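Side-chain contacts in U4/U6 snRNA-associated-splicing factor PRP24 (Saccharomyces cerevisiae, PDB 4N0T), which binds U6 snRNA and acts as a recycling factor of the spliceosome, the machinery that removes introns from precursor messenger RNA: residues Y96-R99 and N100-L104; S172-E176 and G177-M181; A234-A237 and L238-N241; S352-I355 and N356-K359. All coordinates share one frame; numbering follows the deposited sequence.

Contact 1: residues Y96-R99 and N100-L104; sequences YTQR and NIRDL
A capping box opens helix 98-107 of the second RNA recognition motif, with Thr97 as N-cap and Asn100 three residues on. The two exchange bonds: Asn100 N donates to Thr97 OG1 (3.2 Å), and Thr97 N returns one to Asn100 OD1 (2.9 Å), the donor tilted 23° from the plane of that amide. Thr97 can accept because its OG1 stands between backbone N and carbonyl carbon (chi1 62°), turned into the first helical turn. Tyr96, just before the cap, lays one ring face over Asn100: CB of Asn100 sits 3.4 Å from the ring centroid and almost on the ring normal, a CH-pi contact. Two aliphatic side chains also reach the ring: Leu104 CD1 at its edge, near the plane, and Ile101 CG1 obliquely, 3.9 Å from Tyr96 CD2. At the far end a water joins Tyr96 OH (2.9 Å) to Asn100 O, to which it donates. Cutting Tyr96 back to an alanine would probably leave Asn100 CB and the Leu104 methyls without their aromatic partner and the water without its hydroxyl mate. Across the first turn, Gln98 and Arg102 run side by side, and Arg102 NH2 makes a weak bond to Gln98 OE1 (3.1 Å) at the guanidinium edge. Ile101 turns inward to Ala129 and Ile131 of strand 128-133, while Tyr96 and Leu104 both touch Ile151. A capping box of this kind marks a helix N-terminus, here that of the first helix of the beta-alpha-beta-beta-alpha-beta RRM fold.

Contact 2: residues S172-E176 and G177-M181; sequences SATLE and GREIM. With nucleotides of chain B.
A Schellman motif closes the short helix 172-175 and turns the chain into strand 179-185, the central strand of the third RNA recognition motif. Arg178 N donates to Ala173 O (2.9 Å) and Gly177 N to Thr174 O, while Gly177 takes the positive phi (79°) that the turn needs. Beside it, Arg178 and Glu176 form a salt bridge: NE meets Glu176 OE1 at 2.9 Å, in the guanidinium plane and nearly along the C-O axis of the carboxylate, with a weaker bond from NH2. Ala173 CB rests against one guanidinium face, and NH1 is bound by Glu206 and Phe228 O, so the group is held from several directions. On the RNA side, Thr174 OG1 donates to Glu179 OE1 (2.6 Å) from above the carboxylate plane. The same oxygen accepts from N4 of C14 of chain B (2.8 Å), and Glu179 OE2 lies 2.7 Å from N3 of that base. Thr174 thus probably positions the carboxylate that faces the cytosine edge, while its own OG1 lies 3.1 Å from C2 of A15 of chain B. Glu179 reaches the base on an extended chain, while Met181 SD packs on the adenine of A13, characteristic of the RNA-binding sheet face of an RRM.

Contact 3: residues A234-A237 and L238-N241; sequences AERA and LQMN
Gln239 folds back on the helical turn before it and grips Arg236 O twice. Its side-chain NE2 donates to that oxygen at 2.9 Å with a fairly straight N-H (159°), and its backbone N donates at 3.1 Å; the two arrive from opposite faces of the carbonyl plane. The side-chain donor is tilted 26° from that plane, whereas the backbone donor stands well above it. With CG beside its own backbone N (chi1 -66°) and the chain extended beyond, Gln239 runs past the carbonyl, and the oxygen lies close to the plane of the Gln239 amide, which fixes the turn of that group. The second proton of NE2 is used as well: a water accepts from it (2.9 Å) and from Arg236 NH1, meeting the guanidinium at its edge.

The backbone around this pair tightens from alpha to 3-10 spacing. Leu238 N donates to Glu235 O (3.1 Å) and only weakly to Ala234 O, and Met240 N donates to Ala237 O (3.0 Å), again i to i-3. Leu238 CB and CG lie against Glu235 O.

Further out, the Arg236 guanidinium takes its bearing from Asp232, to which NE is salt-bridged, with a weak bond from NH2 to Phe202 O. The apolar groups face inward: Ala237 and Met240 meet Phe199 and Phe202, and Ala234 and Ala237 touch Phe228. Helix 231-237 thereby lies against helix 192-199 and strand 222-228, while Leu238 and Met240 pack on strand 248-254 as the chain heads for strand 244-245.

Contact 4: residues S352-I355 and N356-K359; sequences SGTI and NDMK. With SO4 (sulfate ion), chain C.
Reciprocal hydrogen bonds between Thr354 and Asp357 form a capping box at the start of helix 355-365. Asp357 N donates to Thr354 OG1 at 3.0 Å, and Thr354 N donates to Asp357 OD2 at 2.9 Å, with a nearly straight N-H (164°) that meets the carboxylate from above its plane. Asp357 CG lies beside its own backbone N (chi1 -73°), which swings the carboxylate back over the helix start. The other oxygen, OD1, is salt-bridged to Arg360. A leucine in place of Asp357 would probably leave Thr354 N without its cap acceptor and Arg360 without this carboxylate partner.

The anion sits at the cap itself. A sulfate, probably from the crystallisation liquor, accepts from Thr354 OG1 through its O4 (3.1 Å), while Asn356 ND2 bonds to its O1 (3.2 Å) and O2; Arg360 binds it too. The Thr354 hydroxyl therefore serves both as acceptor for the helix and as donor to the ion.

Apolar contacts are looser. Ile355 and Lys359 run side by side, with CE of the lysine 3.8 Å from Ile355 CG2, and Met358 CE comes to 4.4 Å from that same methyl. Ile355 and Met358 both touch Cys283 on strand 281-285, and Met358 reaches Phe285 on the same strand and Phe320 in a loop; helix 355-365 is thereby joined to the sheet through strand 281-285, directly after strand 348-353.

In the fold
The four contacts follow one another along the chain and belong to RRM-type domains with the same 2-3-1-5-4 strand order. Contacts 2 and 3 share the third motif: their centres are 13 Å apart and they touch, Ala234 CB lying 3.6 Å from Gly177 O and Leu238 CD2 4.0 Å from Ile180 CG2. Contact 2 meets the RNA bases directly; the nearest atoms of contacts 3, 4 and 1 are about 4, 5 and 10 Å from the nucleic acid. Contacts 1 and 4 both cap a helix with a threonine, yet their centres are 31 Å apart. Contact 1 is also distant from contact 3, about 47 Å between centres.

Contact 1: residues Y96-R99 and N100-L104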
loop_
_atom_site.group_PDB
_atom_site.type_symbol
_atom_site.label_atom_id
_atom_site.label_comp_id
_atom_site.label_asym_id
_atom_site.label_seq_id
_atom_site.Cartn_x
_atom_site.Cartn_y
_atom_site.Cartn_z
ATOM N N TYR A 96 3.237 -2.998 -10.199
ATOM C CA TYR A 96 2.312 -4.103 -10.466
ATOM C C TYR A 96 0.885 -3.653 -10.207
ATOM O O TYR A 96 0.607 -2.925 -9.245
ATOM C CB TYR A 96 2.637 -5.319 -9.601
ATOM C CG TYR A 96 3.056 -6.551 -10.373
ATOM C CD1 TYR A 96 3.946 -6.461 -11.443
ATOM C CD2 TYR A 96 2.576 -7.813 -10.021
ATOM C CE1 TYR A 96 4.333 -7.590 -12.143
ATOM C CE2 TYR A 96 2.966 -8.948 -10.715
ATOM C CZ TYR A 96 3.843 -8.825 -11.774
ATOM O OH TYR A 96 4.237 -9.942 -12.474
ATOM N N THR A 97 -0.022 -4.092 -11.077
ATOM C CA THR A 97 -1.437 -3.803 -10.946
ATOM C C THR A 97 -2.211 -5.084 -10.642
ATOM O O THR A 97 -1.661 -6.194 -10.657
ATOM C CB THR A 97 -2.005 -3.240 -12.257
ATOM O OG1 THR A 97 -1.861 -4.233 -13.284
ATOM C CG2 THR A 97 -1.261 -1.982 -12.667
ATOM N N GLN A 98 -3.497 -4.919 -10.373
ATOM C CA GLN A 98 -4.385 -6.040 -10.132
ATOM C C GLN A 98 -4.320 -7.011 -11.315
ATOM O O GLN A 98 -4.272 -8.235 -11.138
ATOM C CB GLN A 98 -5.808 -5.512 -9.944
ATOM C CG GLN A 98 -6.715 -6.433 -9.178
ATOM C CD GLN A 98 -8.152 -5.961 -9.174
ATOM O OE1 GLN A 98 -9.033 -6.619 -9.729
ATOM N NE2 GLN A 98 -8.398 -4.821 -8.541
ATOM N N ARG A 99 -4.292 -6.440 -12.516
ATOM C CA ARG A 99 -4.228 -7.212 -13.753
ATOM C C ARG A 99 -2.945 -8.036 -13.796
ATOM O O ARG A 99 -2.973 -9.213 -14.166
ATOM C CB ARG A 99 -4.289 -6.256 -14.948
ATOM C CG ARG A 99 -4.331 -6.907 -16.325
ATOM C CD ARG A 99 -4.055 -5.836 -17.384
ATOM N NE ARG A 99 -4.612 -6.138 -18.700
ATOM C CZ ARG A 99 -4.778 -5.234 -19.664
ATOM N NH1 ARG A 99 -4.437 -3.967 -19.457
ATOM N NH2 ARG A 99 -5.295 -5.591 -20.832
ATOM N N ASN A 100 -1.824 -7.424 -13.401
ATOM C CA ASN A 100 -0.556 -8.149 -13.365
ATOM C C ASN A 100 -0.625 -9.349 -12.437
ATOM O O ASN A 100 -0.096 -10.419 -12.735
ATOM C CB ASN A 100 0.610 -7.240 -12.939
ATOM C CG ASN A 100 0.900 -6.138 -13.945
ATOM O OD1 ASN A 100 1.117 -4.985 -13.573
ATOM N ND2 ASN A 100 0.911 -6.489 -15.224
ATOM N N ILE A 101 -1.269 -9.171 -11.286
ATOM C CA ILE A 101 -1.375 -10.262 -10.335
ATOM C C ILE A 101 -2.289 -11.340 -10.891
ATOM O O ILE A 101 -2.005 -12.542 -10.773
ATOM C CB ILE A 101 -1.900 -9.754 -8.972
ATOM C CG1 ILE A 101 -0.879 -8.778 -8.384
ATOM C CG2 ILE A 101 -2.163 -10.921 -8.039
ATOM C CD1 ILE A 101 -1.362 -8.007 -7.146
ATOM N N ARG A 102 -3.382 -10.910 -11.507
ATOM C CA ARG A 102 -4.313 -11.855 -12.105
ATOM C C ARG A 102 -3.586 -12.686 -13.163
ATOM O O ARG A 102 -3.747 -13.902 -13.221
ATOM C CB ARG A 102 -5.517 -11.136 -12.717
ATOM C CG ARG A 102 -6.607 -12.109 -13.202
ATOM C CD ARG A 102 -7.845 -11.375 -13.717
ATOM N NE ARG A 102 -8.234 -10.281 -12.828
ATOM C CZ ARG A 102 -9.135 -10.379 -11.849
ATOM N NH1 ARG A 102 -9.768 -11.525 -11.625
ATOM N NH2 ARG A 102 -9.410 -9.321 -11.096
ATOM N N ASP A 103 -2.750 -12.029 -13.957
ATOM C CA ASP A 103 -2.018 -12.728 -15.010
ATOM C C ASP A 103 -0.987 -13.727 -14.460
ATOM O O ASP A 103 -0.806 -14.806 -15.029
ATOM C CB ASP A 103 -1.405 -11.725 -15.995
ATOM C CG ASP A 103 -2.465 -10.935 -16.757
ATOM O OD1 ASP A 103 -3.617 -11.414 -16.852
ATOM O OD2 ASP A 103 -2.150 -9.833 -17.255
ATOM N N LEU A 104 -0.334 -13.389 -13.344
ATOM C CA LEU A 104 0.539 -14.346 -12.651
ATOM C C LEU A 104 -0.147 -15.673 -12.355
ATOM O O LEU A 104 0.411 -16.742 -12.602
ATOM C CB LEU A 104 1.017 -13.786 -11.303
ATOM C CG LEU A 104 2.301 -12.986 -11.141
ATOM C CD1 LEU A 104 2.611 -12.862 -9.663
ATOM C CD2 LEU A 104 3.455 -13.649 -11.880
HETATM O O HOH W 1 2.161 -10.761 -14.317
#

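Contact 2: residues S172-E176 and G177-M181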
loop_
_atom_site.group_PDB
_atom_site.type_symbol
_atom_site.label_atom_id
_atom_site.label_comp_id
_atom_site.label_asym_id
_atom_site.label_seq_id
_atom_site.Cartn_x
_atom_site.Cartn_y
_atom_site.Cartn_z
ATOM N N SER A 172 10.082 -2.515 12.591
ATOM C CA SER A 172 9.103 -2.650 13.667
ATOM C C SER A 172 9.500 -1.903 14.940
ATOM O O SER A 172 8.635 -1.468 15.701
ATOM C CB SER A 172 8.864 -4.118 14.004
ATOM O OG SER A 172 10.080 -4.743 14.348
ATOM N N ALA A 173 10.798 -1.749 15.165
ATOM C CA ALA A 173 11.252 -1.087 16.397
ATOM C C ALA A 173 10.726 0.348 16.468
ATOM O O ALA A 173 10.296 0.819 17.529
ATOM C CB ALA A 173 12.783 -1.133 16.509
ATOM N N THR A 174 10.719 1.038 15.328
ATOM C CA THR A 174 10.188 2.396 15.284
ATOM C C THR A 174 8.678 2.407 15.512
ATOM O O THR A 174 8.160 3.254 16.243
ATOM C CB THR A 174 10.524 3.081 13.945
ATOM O OG1 THR A 174 11.915 2.890 13.653
ATOM C CG2 THR A 174 10.236 4.560 14.028
ATOM N N LEU A 175 7.970 1.472 14.871
ATOM C CA LEU A 175 6.529 1.359 15.039
ATOM C C LEU A 175 6.172 1.096 16.502
ATOM O O LEU A 175 5.155 1.569 16.997
ATOM C CB LEU A 175 5.988 0.243 14.127
ATOM C CG LEU A 175 6.175 0.511 12.618
ATOM C CD1 LEU A 175 6.023 -0.757 11.743
ATOM C CD2 LEU A 175 5.211 1.585 12.158
ATOM N N GLU A 176 7.041 0.379 17.203
ATOM C CA GLU A 176 6.761 -0.053 18.572
ATOM C C GLU A 176 7.220 0.953 19.630
ATOM O O GLU A 176 7.028 0.720 20.823
ATOM C CB GLU A 176 7.423 -1.406 18.850
ATOM C CG GLU A 176 6.699 -2.590 18.209
ATOM C CD GLU A 176 7.563 -3.837 18.136
ATOM O OE1 GLU A 176 8.525 -3.958 18.926
ATOM O OE2 GLU A 176 7.273 -4.717 17.291
ATOM N N GLY A 177 7.831 2.050 19.189
ATOM C CA GLY A 177 8.246 3.106 20.099
ATOM C C GLY A 177 9.530 2.771 20.819
ATOM O O GLY A 177 9.758 3.243 21.936
ATOM N N ARG A 178 10.373 1.955 20.191
ATOM C CA ARG A 178 11.613 1.527 20.846
ATOM C C ARG A 178 12.852 2.239 20.323
ATOM O O ARG A 178 13.961 1.972 20.790
ATOM C CB ARG A 178 11.807 0.019 20.669
ATOM C CG ARG A 178 10.745 -0.803 21.355
ATOM C CD ARG A 178 11.097 -2.279 21.356
ATOM N NE ARG A 178 10.955 -2.954 20.063
ATOM C CZ ARG A 178 11.978 -3.417 19.352
ATOM N NH1 ARG A 178 13.224 -3.238 19.780
ATOM N NH2 ARG A 178 11.769 -4.053 18.209
ATOM N N GLU A 179 12.674 3.113 19.331
ATOM C CA GLU A 179 13.810 3.785 18.707
ATOM C C GLU A 179 13.827 5.258 19.064
ATOM O O GLU A 179 12.834 5.970 18.853
ATOM C CB GLU A 179 13.772 3.639 17.172
ATOM C CG GLU A 179 14.996 4.289 16.498
ATOM C CD GLU A 179 14.914 4.269 14.976
ATOM O OE1 GLU A 179 13.813 4.529 14.439
ATOM O OE2 GLU A 179 15.943 3.982 14.311
ATOM N N ILE A 180 14.951 5.730 19.598
ATOM C CA ILE A 180 15.098 7.154 19.858
ATOM C C ILE A 180 15.980 7.784 18.785
ATOM O O ILE A 180 16.810 7.100 18.143
ATOM C CB ILE A 180 15.686 7.454 21.261
ATOM C CG1 ILE A 180 17.045 6.777 21.440
ATOM C CG2 ILE A 180 14.702 6.999 22.350
ATOM C CD1 ILE A 180 17.840 7.312 22.664
ATOM N N MET A 181 15.773 9.079 18.566
ATOM C CA MET A 181 16.669 9.865 17.737
ATOM C C MET A 181 17.372 10.869 18.638
ATOM O O MET A 181 16.737 11.568 19.439
ATOM C CB MET A 181 15.900 10.613 16.648
ATOM C CG MET A 181 16.814 11.351 15.663
ATOM S SD MET A 181 15.862 12.238 14.393
ATOM C CE MET A 181 17.170 12.651 13.268
ATOM P P C B 14 16.634 8.024 6.002
ATOM O OP1 C B 14 17.097 8.863 4.856
ATOM O OP2 C B 14 15.385 7.216 5.868
ATOM O "O5'" C B 14 17.773 6.991 6.409
ATOM C "C5'" C B 14 19.137 7.392 6.522
ATOM C "C4'" C B 14 19.795 6.767 7.725
ATOM O "O4'" C B 14 19.152 7.268 8.924
ATOM C "C3'" C B 14 19.670 5.251 7.855
ATOM O "O3'" C B 14 20.633 4.541 7.103
ATOM C "C2'" C B 14 19.832 5.035 9.348
ATOM O "O2'" C B 14 21.203 5.172 9.716
ATOM C "C1'" C B 14 19.111 6.254 9.903
ATOM N N1 C B 14 17.702 6.018 10.310
ATOM C C2 C B 14 17.475 5.248 11.451
ATOM O O2 C B 14 18.441 4.719 12.030
ATOM N N3 C B 14 16.216 5.081 11.895
ATOM C C4 C B 14 15.190 5.651 11.258
ATOM N N4 C B 14 13.981 5.433 11.773
ATOM C C5 C B 14 15.381 6.464 10.097
ATOM C C6 C B 14 16.650 6.631 9.674
ATOM P P A B 13 20.184 11.855 5.989
ATOM O OP1 A B 13 20.638 10.784 5.047
ATOM O OP2 A B 13 19.078 12.790 5.661
ATOM O "O5'" A B 13 19.857 11.111 7.354
ATOM C "C5'" A B 13 18.848 11.599 8.221
ATOM C "C4'" A B 13 17.811 10.534 8.451
ATOM O "O4'" A B 13 17.008 10.884 9.610
ATOM C "C3'" A B 13 16.822 10.323 7.303
ATOM O "O3'" A B 13 16.443 8.945 7.299
ATOM C "C2'" A B 13 15.626 11.148 7.762
ATOM O "O2'" A B 13 14.400 10.788 7.163
ATOM C "C1'" A B 13 15.642 10.834 9.248
ATOM N N9 A B 13 14.907 11.738 10.126
ATOM C C8 A B 13 14.984 13.100 10.262
ATOM N N7 A B 13 14.210 13.561 11.212
ATOM C C5 A B 13 13.603 12.431 11.743
ATOM C C6 A B 13 12.675 12.248 12.774
ATOM N N6 A B 13 12.172 13.254 13.499
ATOM N N1 A B 13 12.291 10.984 13.052
ATOM C C2 A B 13 12.795 9.980 12.338
ATOM N N3 A B 13 13.669 10.025 11.337
ATOM C C4 A B 13 14.034 11.297 11.089
ATOM P P A B 15 20.156 3.327 6.164
ATOM O OP1 A B 15 21.380 2.691 5.616
ATOM O OP2 A B 15 19.110 3.847 5.270
ATOM O "O5'" A B 15 19.470 2.295 7.159
ATOM C "C5'" A B 15 20.223 1.606 8.141
ATOM C "C4'" A B 15 19.332 1.059 9.225
ATOM O "O4'" A B 15 18.566 2.138 9.825
ATOM C "C3'" A B 15 18.262 0.083 8.762
ATOM O "O3'" A B 15 18.773 -1.214 8.537
ATOM C "C2'" A B 15 17.255 0.161 9.902
ATOM O "O2'" A B 15 17.738 -0.540 11.044
ATOM C "C1'" A B 15 17.288 1.660 10.207
ATOM N N9 A B 15 16.280 2.369 9.407
ATOM C C8 A B 15 16.443 3.006 8.206
ATOM N N7 A B 15 15.330 3.535 7.743
ATOM C C5 A B 15 14.376 3.207 8.690
ATOM C C6 A B 15 12.999 3.473 8.765
ATOM N N6 A B 15 12.338 4.148 7.830
ATOM N N1 A B 15 12.340 3.017 9.848
ATOM C C2 A B 15 13.030 2.338 10.783
ATOM N N3 A B 15 14.328 2.011 10.821
ATOM C C4 A B 15 14.945 2.489 9.724
HETATM O O HOH W 2 9.756 -6.033 16.782
HETATM O O HOH W 3 10.433 4.751 18.193
#

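Contact 3: residues A234-A237 and L238-N241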
loop_
_atom_site.group_PDB
_atom_site.type_symbol
_atom_site.label_atom_id
_atom_site.label_comp_id
_atom_site.label_asym_id
_atom_site.label_seq_id
_atom_site.Cartn_x
_atom_site.Cartn_y
_atom_site.Cartn_z
ATOM N N ALA A 234 13.294 2.920 26.185
ATOM C CA ALA A 234 13.344 4.056 25.281
ATOM C C ALA A 234 12.611 5.268 25.861
ATOM O O ALA A 234 13.093 6.398 25.745
ATOM C CB ALA A 234 12.763 3.668 23.914
ATOM N N GLU A 235 11.469 5.030 26.511
ATOM C CA GLU A 235 10.686 6.116 27.096
ATOM C C GLU A 235 11.477 6.842 28.168
ATOM O O GLU A 235 11.517 8.075 28.212
ATOM C CB GLU A 235 9.406 5.579 27.741
ATOM C CG GLU A 235 8.219 5.468 26.819
ATOM C CD GLU A 235 6.927 5.234 27.583
ATOM O OE1 GLU A 235 5.990 4.644 26.999
ATOM O OE2 GLU A 235 6.850 5.647 28.765
ATOM N N ARG A 236 12.089 6.064 29.047
ATOM C CA ARG A 236 12.870 6.653 30.129
ATOM C C ARG A 236 14.127 7.336 29.595
ATOM O O ARG A 236 14.575 8.334 30.158
ATOM C CB ARG A 236 13.180 5.597 31.205
ATOM C CG ARG A 236 11.923 5.188 31.979
ATOM C CD ARG A 236 12.190 4.254 33.155
ATOM N NE ARG A 236 12.588 2.921 32.718
ATOM C CZ ARG A 236 13.840 2.484 32.733
ATOM N NH1 ARG A 236 14.808 3.276 33.173
ATOM N NH2 ARG A 236 14.123 1.262 32.311
ATOM N N ALA A 237 14.673 6.830 28.489
ATOM C CA ALA A 237 15.843 7.466 27.874
ATOM C C ALA A 237 15.530 8.889 27.369
ATOM O O ALA A 237 16.440 9.696 27.150
ATOM C CB ALA A 237 16.396 6.590 26.736
ATOM N N LEU A 238 14.245 9.206 27.207
ATOM C CA LEU A 238 13.855 10.548 26.776
ATOM C C LEU A 238 14.210 11.610 27.811
ATOM O O LEU A 238 14.272 12.806 27.496
ATOM C CB LEU A 238 12.361 10.606 26.446
ATOM C CG LEU A 238 11.888 9.669 25.341
ATOM C CD1 LEU A 238 10.378 9.791 25.151
ATOM C CD2 LEU A 238 12.640 9.934 24.026
ATOM N N GLN A 239 14.472 11.188 29.046
ATOM C CA GLN A 239 14.925 12.130 30.074
ATOM C C GLN A 239 16.267 12.755 29.718
ATOM O O GLN A 239 16.656 13.778 30.289
ATOM C CB GLN A 239 15.064 11.426 31.423
ATOM C CG GLN A 239 13.773 10.917 32.035
ATOM C CD GLN A 239 14.054 10.047 33.246
ATOM O OE1 GLN A 239 14.076 10.528 34.383
ATOM N NE2 GLN A 239 14.303 8.762 33.006
ATOM N N MET A 240 16.988 12.132 28.788
ATOM C CA MET A 240 18.249 12.691 28.313
ATOM C C MET A 240 18.054 13.911 27.399
ATOM O O MET A 240 19.027 14.588 27.056
ATOM C CB MET A 240 19.083 11.620 27.594
ATOM C CG MET A 240 19.598 10.512 28.494
ATOM S SD MET A 240 21.035 11.080 29.423
ATOM C CE MET A 240 22.289 10.896 28.150
ATOM N N ASN A 241 16.811 14.180 26.996
ATOM C CA ASN A 241 16.502 15.370 26.188
ATOM C C ASN A 241 16.878 16.641 26.952
ATOM O O ASN A 241 16.549 16.777 28.137
ATOM C CB ASN A 241 15.016 15.400 25.825
ATOM C CG ASN A 241 14.676 16.497 24.833
ATOM O OD1 ASN A 241 15.380 16.699 23.837
ATOM N ND2 ASN A 241 13.596 17.220 25.107
HETATM O O HOH W 4 14.868 6.165 34.216
#

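Contact 4: residues S352-I355 and N356-K359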
loop_
_atom_site.group_PDB
_atom_site.type_symbol
_atom_site.label_atom_id
_atom_site.label_comp_id
_atom_site.label_asym_id
_atom_site.label_seq_id
_atom_site.Cartn_x
_atom_site.Cartn_y
_atom_site.Cartn_z
ATOM N N SER A 352 -5.687 18.141 -15.156
ATOM C CA SER A 352 -4.461 18.715 -14.622
ATOM C C SER A 352 -4.781 20.122 -14.143
ATOM O O SER A 352 -5.770 20.725 -14.572
ATOM C CB SER A 352 -3.376 18.756 -15.692
ATOM O OG SER A 352 -3.732 19.681 -16.718
ATOM N N GLY A 353 -3.958 20.661 -13.253
ATOM C CA GLY A 353 -4.226 21.992 -12.745
ATOM C C GLY A 353 -3.255 22.331 -11.645
ATOM O O GLY A 353 -2.366 21.533 -11.336
ATOM N N THR A 354 -3.418 23.511 -11.058
ATOM C CA THR A 354 -2.612 23.899 -9.911
ATOM C C THR A 354 -3.129 23.194 -8.671
ATOM O O THR A 354 -4.176 22.528 -8.710
ATOM C CB THR A 354 -2.730 25.401 -9.654
ATOM O OG1 THR A 354 -4.084 25.702 -9.303
ATOM C CG2 THR A 354 -2.329 26.191 -10.891
ATOM N N ILE A 355 -2.406 23.353 -7.558
ATOM C CA ILE A 355 -2.907 22.857 -6.287
ATOM C C ILE A 355 -4.304 23.404 -5.997
ATOM O O ILE A 355 -5.199 22.659 -5.616
ATOM C CB ILE A 355 -1.933 23.184 -5.123
ATOM C CG1 ILE A 355 -0.670 22.331 -5.272
ATOM C CG2 ILE A 355 -2.603 22.931 -3.770
ATOM C CD1 ILE A 355 0.491 22.777 -4.385
ATOM N N ASN A 356 -4.508 24.704 -6.200
ATOM C CA ASN A 356 -5.817 25.284 -5.915
ATOM C C ASN A 356 -6.921 24.776 -6.852
ATOM O O ASN A 356 -8.077 24.641 -6.433
ATOM C CB ASN A 356 -5.753 26.820 -5.884
ATOM C CG ASN A 356 -5.037 27.353 -4.652
ATOM O OD1 ASN A 356 -4.904 26.655 -3.648
ATOM N ND2 ASN A 356 -4.568 28.597 -4.727
ATOM N N ASP A 357 -6.562 24.468 -8.099
ATOM C CA ASP A 357 -7.512 23.850 -9.036
ATOM C C ASP A 357 -7.953 22.488 -8.509
ATOM O O ASP A 357 -9.135 22.130 -8.538
ATOM C CB ASP A 357 -6.872 23.638 -10.416
ATOM C CG ASP A 357 -6.681 24.925 -11.197
ATOM O OD1 ASP A 357 -7.431 25.905 -10.969
ATOM O OD2 ASP A 357 -5.768 24.944 -12.052
ATOM N N MET A 358 -6.977 21.714 -8.052
ATOM C CA MET A 358 -7.253 20.401 -7.490
ATOM C C MET A 358 -8.192 20.520 -6.296
ATOM O O MET A 358 -9.156 19.769 -6.183
ATOM C CB MET A 358 -5.940 19.728 -7.074
ATOM C CG MET A 358 -6.147 18.400 -6.355
ATOM S SD MET A 358 -4.562 17.644 -5.874
ATOM C CE MET A 358 -3.902 18.897 -4.775
ATOM N N LYS A 359 -7.919 21.482 -5.416
ATOM C CA LYS A 359 -8.752 21.692 -4.233
ATOM C C LYS A 359 -10.161 22.140 -4.614
ATOM O O LYS A 359 -11.147 21.641 -4.066
ATOM C CB LYS A 359 -8.121 22.731 -3.301
ATOM C CG LYS A 359 -6.837 22.263 -2.627
ATOM C CD LYS A 359 -6.357 23.306 -1.625
ATOM C CE LYS A 359 -5.123 22.835 -0.890
ATOM N NZ LYS A 359 -4.752 23.781 0.209
HETATM S S SO4 C . -4.907 29.626 -8.363
HETATM O O1 SO4 C . -3.633 29.293 -7.728
HETATM O O2 SO4 C . -5.871 30.063 -7.347
HETATM O O3 SO4 C . -4.699 30.693 -9.341
HETATM O O4 SO4 C . -5.398 28.445 -9.068
#